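Local coordinates for putative membrane protein (Corynebacterium diphtheriae NCTC 13129, PDB 3C8I) that is of unknown function but is probably the C-terminal, DUF3239 part of a membrane protein, at residues B[33-38]-B[48-53]. Sequence-based numbering, arbitrary orientation.
Sequences ALVNTN and ALATRN
A33 and A50 exchange two backbone hydrogen bonds: A33 N to A50 O (2.8 Å) and A50 N back to A33 O (2.9 Å). V35 and A48 form the second such pair. V35 N to A48 O is nearly straight, 173° at the hydrogen. A48 N to V35 O is more bent, at 142°. Between them lies the non-hydrogen-bonded pair L34 and L49. Here weak CA-H...O contacts run from L49 CA to A33 O (3.3 Å) and from L34 CA to A48 O. A33 O and A48 O thus each accept one N-H bond and one such weaker contact.

The leucines share one face, where L34 CD1 meets L49 CD2 at 4.0 Å as the side chains cross. A33, V35, A48 and A50 lie on the other face. V35 CG1 is anti to the carbonyl carbon (chi1 -68°). CG2 then lies between N and C and touches A50 CB at 4.0 Å. Past the strand end, T37 CG2 presses on A48 CB at a tight 3.5 Å. T37 OG1 is hydrogen-bonded to E140 OE2.

L138 covers V35, A48 and A50; V131 packs on L49. The contact is the antiparallel ladder of a buried hairpin, strands 29-36 and 47-54. Four main-chain bonds define its register and satisfy the inward-facing N-H and C=O groups; apolar side chains pack on both faces.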
loop_
_atom_site.group_PDB
_atom_site.type_symbol
_atom_site.label_atom_id
_atom_site.label_comp_id
_atom_site.label_asym_id
_atom_site.label_seq_id
_atom_site.Cartn_x
_atom_site.Cartn_y
_atom_site.Cartn_z
ATOM N N ALA B 33 -10.956 -2.790 -15.265
ATOM C CA ALA B 33 -11.070 -1.572 -16.069
ATOM C C ALA B 33 -10.214 -1.648 -17.316
ATOM O O ALA B 33 -9.184 -2.308 -17.315
ATOM C CB ALA B 33 -10.672 -0.308 -15.238
ATOM N N LEU B 34 -10.661 -0.978 -18.383
ATOM C CA LEU B 34 -9.885 -0.824 -19.615
ATOM C C LEU B 34 -9.138 0.517 -19.562
ATOM O O LEU B 34 -9.749 1.586 -19.573
ATOM C CB LEU B 34 -10.806 -0.915 -20.859
ATOM C CG LEU B 34 -10.119 -0.857 -22.238
ATOM C CD1 LEU B 34 -9.338 -2.123 -22.554
ATOM C CD2 LEU B 34 -11.103 -0.554 -23.373
ATOM N N VAL B 35 -7.812 0.447 -19.495
ATOM C CA VAL B 35 -6.971 1.614 -19.294
ATOM C C VAL B 35 -5.894 1.757 -20.391
ATOM O O VAL B 35 -5.518 0.796 -21.087
ATOM C CB VAL B 35 -6.292 1.599 -17.881
ATOM C CG1 VAL B 35 -7.330 1.779 -16.760
ATOM C CG2 VAL B 35 -5.439 0.352 -17.661
ATOM N N ASN B 36 -5.428 2.988 -20.554
ATOM C CA ASN B 36 -4.395 3.324 -21.502
ATOM C C ASN B 36 -3.090 3.443 -20.752
ATOM O O ASN B 36 -2.965 4.300 -19.882
ATOM C CB ASN B 36 -4.733 4.663 -22.163
ATOM C CG ASN B 36 -3.698 5.121 -23.188
ATOM O OD1 ASN B 36 -2.742 4.423 -23.513
ATOM N ND2 ASN B 36 -3.925 6.310 -23.727
ATOM N N THR B 37 -2.119 2.599 -21.075
ATOM C CA THR B 37 -0.827 2.641 -20.365
ATOM C C THR B 37 0.154 3.709 -20.854
ATOM O O THR B 37 1.234 3.881 -20.255
ATOM C CB THR B 37 -0.122 1.272 -20.321
ATOM O OG1 THR B 37 0.322 0.904 -21.622
ATOM C CG2 THR B 37 -1.031 0.207 -19.791
ATOM N N ASN B 38 -0.187 4.444 -21.913
ATOM C CA ASN B 38 0.674 5.561 -22.357
ATOM C C ASN B 38 0.619 6.737 -21.396
ATOM O O ASN B 38 -0.462 7.199 -21.038
ATOM C CB ASN B 38 0.270 6.077 -23.758
ATOM C CG ASN B 38 0.638 5.123 -24.863
ATOM O OD1 ASN B 38 1.576 4.331 -24.732
ATOM N ND2 ASN B 38 -0.084 5.206 -25.996
ATOM N N ALA B 48 -4.849 -1.762 -21.887
ATOM C CA ALA B 48 -4.568 -2.777 -20.892
ATOM C C ALA B 48 -5.787 -2.973 -19.982
ATOM O O ALA B 48 -6.702 -2.124 -19.934
ATOM C CB ALA B 48 -3.325 -2.403 -20.067
ATOM N N LEU B 49 -5.783 -4.091 -19.280
ATOM C CA LEU B 49 -6.802 -4.432 -18.303
ATOM C C LEU B 49 -6.193 -4.286 -16.921
ATOM O O LEU B 49 -5.102 -4.805 -16.658
ATOM C CB LEU B 49 -7.270 -5.875 -18.513
ATOM C CG LEU B 49 -7.747 -6.176 -19.938
ATOM C CD1 LEU B 49 -7.901 -7.677 -20.152
ATOM C CD2 LEU B 49 -9.051 -5.370 -20.263
ATOM N N ALA B 50 -6.889 -3.572 -16.040
ATOM C CA ALA B 50 -6.423 -3.364 -14.670
ATOM C C ALA B 50 -7.509 -3.849 -13.733
ATOM O O ALA B 50 -8.657 -3.467 -13.884
ATOM C CB ALA B 50 -6.113 -1.848 -14.423
ATOM N N THR B 51 -7.168 -4.657 -12.745
ATOM C CA THR B 51 -8.157 -5.107 -11.795
ATOM C C THR B 51 -7.952 -4.555 -10.398
ATOM O O THR B 51 -6.848 -4.151 -10.012
ATOM C CB THR B 51 -8.243 -6.668 -11.722
ATOM O OG1 THR B 51 -6.974 -7.200 -11.344
ATOM C CG2 THR B 51 -8.771 -7.280 -13.049
ATOM N N ARG B 52 -9.033 -4.544 -9.630
ATOM C CA ARG B 52 -9.006 -4.051 -8.273
ATOM C C ARG B 52 -10.080 -4.713 -7.435
ATOM O O ARG B 52 -11.233 -4.795 -7.842
ATOM C CB ARG B 52 -9.251 -2.544 -8.259
ATOM C CG ARG B 52 -9.213 -1.922 -6.897
ATOM C CD ARG B 52 -9.408 -0.400 -6.961
ATOM N NE ARG B 52 -9.340 0.208 -5.634
ATOM C CZ ARG B 52 -9.052 1.481 -5.382
ATOM N NH1 ARG B 52 -8.843 2.326 -6.381
ATOM N NH2 ARG B 52 -9.001 1.924 -4.117
ATOM N N ASN B 53 -9.681 -5.135 -6.250
ATOM C CA ASN B 53 -10.593 -5.692 -5.271
ATOM C C ASN B 53 -11.262 -4.567 -4.503
ATOM O O ASN B 53 -10.590 -3.688 -3.950
ATOM C CB ASN B 53 -9.851 -6.647 -4.358
ATOM C CG ASN B 53 -9.678 -8.022 -4.983
ATOM O OD1 ASN B 53 -10.357 -8.981 -4.593
ATOM N ND2 ASN B 53 -8.783 -8.132 -5.960
#